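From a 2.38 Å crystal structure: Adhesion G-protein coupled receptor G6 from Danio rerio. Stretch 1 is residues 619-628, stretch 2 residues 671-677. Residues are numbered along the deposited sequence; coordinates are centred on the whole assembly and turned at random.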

ATOM      1  N   ASN A 619     -46.811  18.580  38.308  1.00 62.29           N
ATOM      2  CA  ASN A 619     -46.731  17.233  38.848  1.00 63.63           C
ATOM      3  C   ASN A 619     -45.257  16.835  38.841  1.00 59.19           C
ATOM      4  O   ASN A 619     -44.763  16.167  37.933  1.00 66.19           O
ATOM      5  CB  ASN A 619     -47.598  16.270  38.037  1.00 66.41           C
ATOM      6  CG  ASN A 619     -47.755  14.869  38.715  1.00 72.94           C
ATOM      7  OD1 ASN A 619     -47.038  14.507  39.668  1.00 75.09           O
ATOM      8  ND2 ASN A 619     -48.724  14.093  38.223  1.00 75.89           N
ATOM      9  N   PHE A 620     -44.551  17.256  39.872  1.00 48.57           N
ATOM     10  CA  PHE A 620     -43.269  16.656  40.206  1.00 43.20           C
ATOM     11  C   PHE A 620     -43.447  16.004  41.572  1.00 46.31           C
ATOM     12  O   PHE A 620     -43.618  16.697  42.579  1.00 48.68           O
ATOM     13  CB  PHE A 620     -42.116  17.667  40.194  1.00 36.01           C
ATOM     14  CG  PHE A 620     -40.762  17.051  40.543  1.00 30.02           C
ATOM     15  CD1 PHE A 620     -40.019  16.384  39.573  1.00 28.03           C
ATOM     16  CD2 PHE A 620     -40.255  17.114  41.855  1.00 27.19           C
ATOM     17  CE1 PHE A 620     -38.774  15.810  39.884  1.00 28.30           C
ATOM     18  CE2 PHE A 620     -39.025  16.523  42.183  1.00 26.82           C
ATOM     19  CZ  PHE A 620     -38.280  15.875  41.189  1.00 27.63           C
ATOM     20  N   ASN A 621     -43.412  14.672  41.599  1.00 45.86           N
ATOM     21  CA  ASN A 621     -43.506  13.909  42.837  1.00 48.71           C
ATOM     22  C   ASN A 621     -42.192  13.213  43.173  1.00 44.06           C
ATOM     23  O   ASN A 621     -42.161  12.327  44.027  1.00 49.13           O
ATOM     24  CB  ASN A 621     -44.649  12.891  42.740  1.00 58.91           C
ATOM     25  CG  ASN A 621     -45.296  12.579  44.097  1.00 66.75           C
ATOM     26  OD1 ASN A 621     -44.982  13.212  45.111  1.00 68.08           O
ATOM     27  ND2 ASN A 621     -46.200  11.588  44.116  1.00 68.32           N
ATOM     28  N   GLY A 622     -41.105  13.591  42.522  1.00 38.89           N
ATOM     29  CA  GLY A 622     -39.834  12.922  42.707  1.00 40.72           C
ATOM     30  C   GLY A 622     -39.414  12.174  41.453  1.00 41.34           C
ATOM     31  O   GLY A 622     -40.179  12.014  40.500  1.00 46.12           O
ATOM     32  N   SER A 623     -38.159  11.713  41.466  1.00 34.81           N
ATOM     33  CA  SER A 623     -37.569  11.088  40.286  1.00 30.53           C
ATOM     34  C   SER A 623     -36.394  10.215  40.712  1.00 29.01           C
ATOM     35  O   SER A 623     -35.674  10.557  41.658  1.00 33.99           O
ATOM     36  CB  SER A 623     -37.100  12.143  39.269  1.00 33.83           C
ATOM     37  OG  SER A 623     -37.060  11.632  37.946  1.00 41.04           O
ATOM     38  N   THR A 624     -36.209   9.090  40.016  1.00 24.67           N
ATOM     39  CA  THR A 624     -35.045   8.225  40.188  1.00 26.01           C
ATOM     40  C   THR A 624     -34.434   7.987  38.821  1.00 27.77           C
ATOM     41  O   THR A 624     -35.149   7.619  37.886  1.00 32.45           O
ATOM     42  CB  THR A 624     -35.414   6.890  40.845  1.00 28.36           C
ATOM     43  OG1 THR A 624     -35.826   7.125  42.198  1.00 37.67           O
ATOM     44  CG2 THR A 624     -34.224   5.923  40.859  1.00 23.61           C
ATOM     45  N   LEU A 625     -33.126   8.242  38.691  1.00 27.28           N
ATOM     46  CA  LEU A 625     -32.416   8.104  37.427  1.00 28.10           C
ATOM     47  C   LEU A 625     -31.184   7.247  37.665  1.00 28.08           C
ATOM     48  O   LEU A 625     -30.642   7.225  38.775  1.00 30.16           O
ATOM     49  CB  LEU A 625     -31.991   9.459  36.838  1.00 29.67           C
ATOM     50  CG  LEU A 625     -33.026  10.547  36.556  1.00 31.66           C
ATOM     51  CD1 LEU A 625     -33.157  11.498  37.739  1.00 33.48           C
ATOM     52  CD2 LEU A 625     -32.581  11.316  35.348  1.00 31.94           C
ATOM     53  N   SER A 626     -30.722   6.577  36.606  1.00 25.09           N
ATOM     54  CA  SER A 626     -29.821   5.444  36.763  1.00 25.47           C
ATOM     55  C   SER A 626     -28.936   5.272  35.534  1.00 26.21           C
ATOM     56  O   SER A 626     -29.397   5.386  34.396  1.00 21.72           O
ATOM     57  CB  SER A 626     -30.632   4.167  37.002  1.00 28.40           C
ATOM     58  OG  SER A 626     -29.850   3.141  37.574  1.00 34.15           O
ATOM     59  N   ALA A 627     -27.664   4.969  35.774  1.00 28.82           N
ATOM     60  CA  ALA A 627     -26.706   4.665  34.722  1.00 24.08           C
ATOM     61  C   ALA A 627     -26.291   3.199  34.794  1.00 30.27           C
ATOM     62  O   ALA A 627     -26.008   2.675  35.876  1.00 35.33           O
ATOM     63  CB  ALA A 627     -25.476   5.561  34.837  1.00 20.01           C
ATOM     64  N   PHE A 628     -26.214   2.551  33.636  1.00 32.59           N
ATOM     65  CA  PHE A 628     -25.969   1.116  33.575  1.00 37.27           C
ATOM     66  C   PHE A 628     -25.405   0.770  32.199  1.00 42.45           C
ATOM     67  O   PHE A 628     -25.520   1.558  31.254  1.00 38.56           O
ATOM     68  CB  PHE A 628     -27.256   0.325  33.879  1.00 36.37           C
ATOM     69  CG  PHE A 628     -28.286   0.348  32.761  1.00 36.48           C
ATOM     70  CD1 PHE A 628     -29.081   1.481  32.528  1.00 34.96           C
ATOM     71  CD2 PHE A 628     -28.479  -0.776  31.962  1.00 38.73           C
ATOM     72  CE1 PHE A 628     -30.036   1.498  31.514  1.00 33.88           C
ATOM     73  CE2 PHE A 628     -29.429  -0.771  30.936  1.00 38.91           C
ATOM     74  CZ  PHE A 628     -30.211   0.369  30.718  1.00 36.08           C
ATOM     75  N   ARG A 671     -36.085  20.791  32.789  1.00 29.13           N
ATOM     76  CA  ARG A 671     -35.433  19.554  32.407  1.00 25.79           C
ATOM     77  C   ARG A 671     -34.791  18.922  33.618  1.00 24.30           C
ATOM     78  O   ARG A 671     -34.566  19.576  34.624  1.00 27.53           O
ATOM     79  CB  ARG A 671     -34.340  19.772  31.358  1.00 22.19           C
ATOM     80  CG  ARG A 671     -34.824  20.129  29.992  1.00 20.66           C
ATOM     81  CD  ARG A 671     -34.044  21.295  29.468  1.00 23.33           C
ATOM     82  NE  ARG A 671     -34.302  21.511  28.044  1.00 27.20           N
ATOM     83  CZ  ARG A 671     -33.408  21.344  27.069  1.00 24.72           C
ATOM     84  NH1 ARG A 671     -32.165  20.963  27.341  1.00 23.80           N
ATOM     85  NH2 ARG A 671     -33.759  21.573  25.815  1.00 24.71           N
ATOM     86  N   ILE A 672     -34.483  17.633  33.499  1.00 23.55           N
ATOM     87  CA  ILE A 672     -33.504  16.963  34.351  1.00 21.79           C
ATOM     88  C   ILE A 672     -32.327  16.601  33.469  1.00 22.94           C
ATOM     89  O   ILE A 672     -32.519  16.106  32.357  1.00 24.97           O
ATOM     90  CB  ILE A 672     -34.072  15.702  35.021  1.00 21.71           C
ATOM     91  CG1 ILE A 672     -35.483  15.975  35.527  1.00 23.27           C
ATOM     92  CG2 ILE A 672     -33.144  15.240  36.154  1.00 23.00           C
ATOM     93  CD1 ILE A 672     -36.065  14.913  36.426  1.00 27.02           C
ATOM     94  N   ASN A 673     -31.123  16.868  33.949  1.00 20.90           N
ATOM     95  CA  ASN A 673     -29.886  16.544  33.256  1.00 18.15           C
ATOM     96  C   ASN A 673     -29.191  15.400  33.977  1.00 19.49           C
ATOM     97  O   ASN A 673     -29.243  15.301  35.201  1.00 29.70           O
ATOM     98  CB  ASN A 673     -28.963  17.763  33.225  1.00 21.00           C
ATOM     99  CG  ASN A 673     -29.637  18.984  32.617  1.00 27.78           C
ATOM    100  OD1 ASN A 673     -30.386  18.861  31.661  1.00 30.68           O
ATOM    101  ND2 ASN A 673     -29.387  20.164  33.183  1.00 32.68           N
ATOM    102  N   PHE A 674     -28.511  14.547  33.229  1.00 14.62           N
ATOM    103  CA  PHE A 674     -27.809  13.439  33.864  1.00 11.90           C
ATOM    104  C   PHE A 674     -26.572  13.155  33.033  1.00 11.93           C
ATOM    105  O   PHE A 674     -26.671  13.054  31.811  1.00 15.39           O
ATOM    106  CB  PHE A 674     -28.729  12.214  33.951  1.00 13.28           C
ATOM    107  CG  PHE A 674     -28.181  11.063  34.756  1.00 18.80           C
ATOM    108  CD1 PHE A 674     -27.373  10.090  34.157  1.00 22.64           C
ATOM    109  CD2 PHE A 674     -28.542  10.895  36.083  1.00 24.09           C
ATOM    110  CE1 PHE A 674     -26.881   9.014  34.876  1.00 24.96           C
ATOM    111  CE2 PHE A 674     -28.056   9.804  36.819  1.00 26.69           C
ATOM    112  CZ  PHE A 674     -27.232   8.859  36.200  1.00 26.32           C
ATOM    113  N   MET A 675     -25.412  13.045  33.685  1.00 13.81           N
ATOM    114  CA  MET A 675     -24.161  12.643  33.040  1.00 13.10           C
ATOM    115  C   MET A 675     -23.503  11.539  33.853  1.00 16.69           C
ATOM    116  O   MET A 675     -23.487  11.591  35.089  1.00 16.70           O
ATOM    117  CB  MET A 675     -23.168  13.809  32.911  1.00 11.24           C
ATOM    118  CG  MET A 675     -23.763  15.080  32.357  1.00 11.71           C
ATOM    119  SD  MET A 675     -22.651  16.468  32.289  0.65 14.10           S
ATOM    120  CE  MET A 675     -23.757  17.686  33.010  1.00 15.85           C
ATOM    121  N   PHE A 676     -22.960  10.538  33.168  1.00 17.86           N
ATOM    122  CA  PHE A 676     -22.181   9.488  33.812  1.00 16.95           C
ATOM    123  C   PHE A 676     -20.792   9.499  33.193  1.00 18.95           C
ATOM    124  O   PHE A 676     -20.655   9.350  31.972  1.00 22.27           O
ATOM    125  CB  PHE A 676     -22.858   8.123  33.644  1.00 17.47           C
ATOM    126  CG  PHE A 676     -22.051   6.969  34.169  1.00 20.29           C
ATOM    127  CD1 PHE A 676     -21.311   6.155  33.300  1.00 23.32           C
ATOM    128  CD2 PHE A 676     -22.047   6.682  35.523  1.00 22.40           C
ATOM    129  CE1 PHE A 676     -20.561   5.099  33.787  1.00 25.05           C
ATOM    130  CE2 PHE A 676     -21.313   5.618  36.023  1.00 25.52           C
ATOM    131  CZ  PHE A 676     -20.561   4.829  35.158  1.00 26.89           C
ATOM    132  N   PHE A 677     -19.767   9.668  34.024  1.00 17.31           N
ATOM    133  CA  PHE A 677     -18.384   9.674  33.556  1.00 14.64           C
ATOM    134  C   PHE A 677     -17.769   8.314  33.867  1.00 20.71           C
ATOM    135  O   PHE A 677     -17.544   7.974  35.032  1.00 23.35           O
ATOM    136  CB  PHE A 677     -17.592  10.806  34.202  1.00 13.32           C
ATOM    137  CG  PHE A 677     -17.931  12.172  33.669  1.00 12.54           C
ATOM    138  CD1 PHE A 677     -19.009  12.893  34.183  1.00 12.21           C
ATOM    139  CD2 PHE A 677     -17.162  12.746  32.657  1.00 12.27           C
ATOM    140  CE1 PHE A 677     -19.322  14.155  33.695  1.00 11.62           C
ATOM    141  CE2 PHE A 677     -17.462  14.021  32.164  1.00 11.69           C
ATOM    142  CZ  PHE A 677     -18.543  14.721  32.692  1.00 11.38           C
TER

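No hydrogen bond joins these two strands, although their directions differ by only 26°. Their axes come no closer than 8.2 Å, too far for backbone pairing as neighbours in one sheet. Side chains fill the gap, and the contact is almost wholly apolar.

The strands draw together along their length. The CA atoms of Ser 623 and Ile 672 are 9.3 Å apart, those of Leu 625 and Phe 674 7.9 Å, and those of Ala 627 and Phe 676 6.7 Å. Alternate residues supply the contact, as expected of extended strands. Ile 672, Phe 674 and Phe 676 point toward the first stretch, while Asn 673 and Met 675 point away.

At the wide end, Ile 672 CD1 lies 3.8 Å from Ser 623 OG and 4.5 Å from Phe 620 CE1, at the edge of the Phe 620 ring. Ile 672 CG2 also packs 4.0 Å from Leu 625 CD2. Phe 674 covers the middle: its CD2 is 3.8 Å from Leu 625 CB, and its CE1 is 3.7 Å from Ala 627 CB, which sits at the ring edge. At the narrow end, the small Ala 627 touches a second ring, with its CB 3.7 Å from Phe 676 CD2. Ser 626 points away, and its OG is hydrogen-bonded elsewhere in the structure.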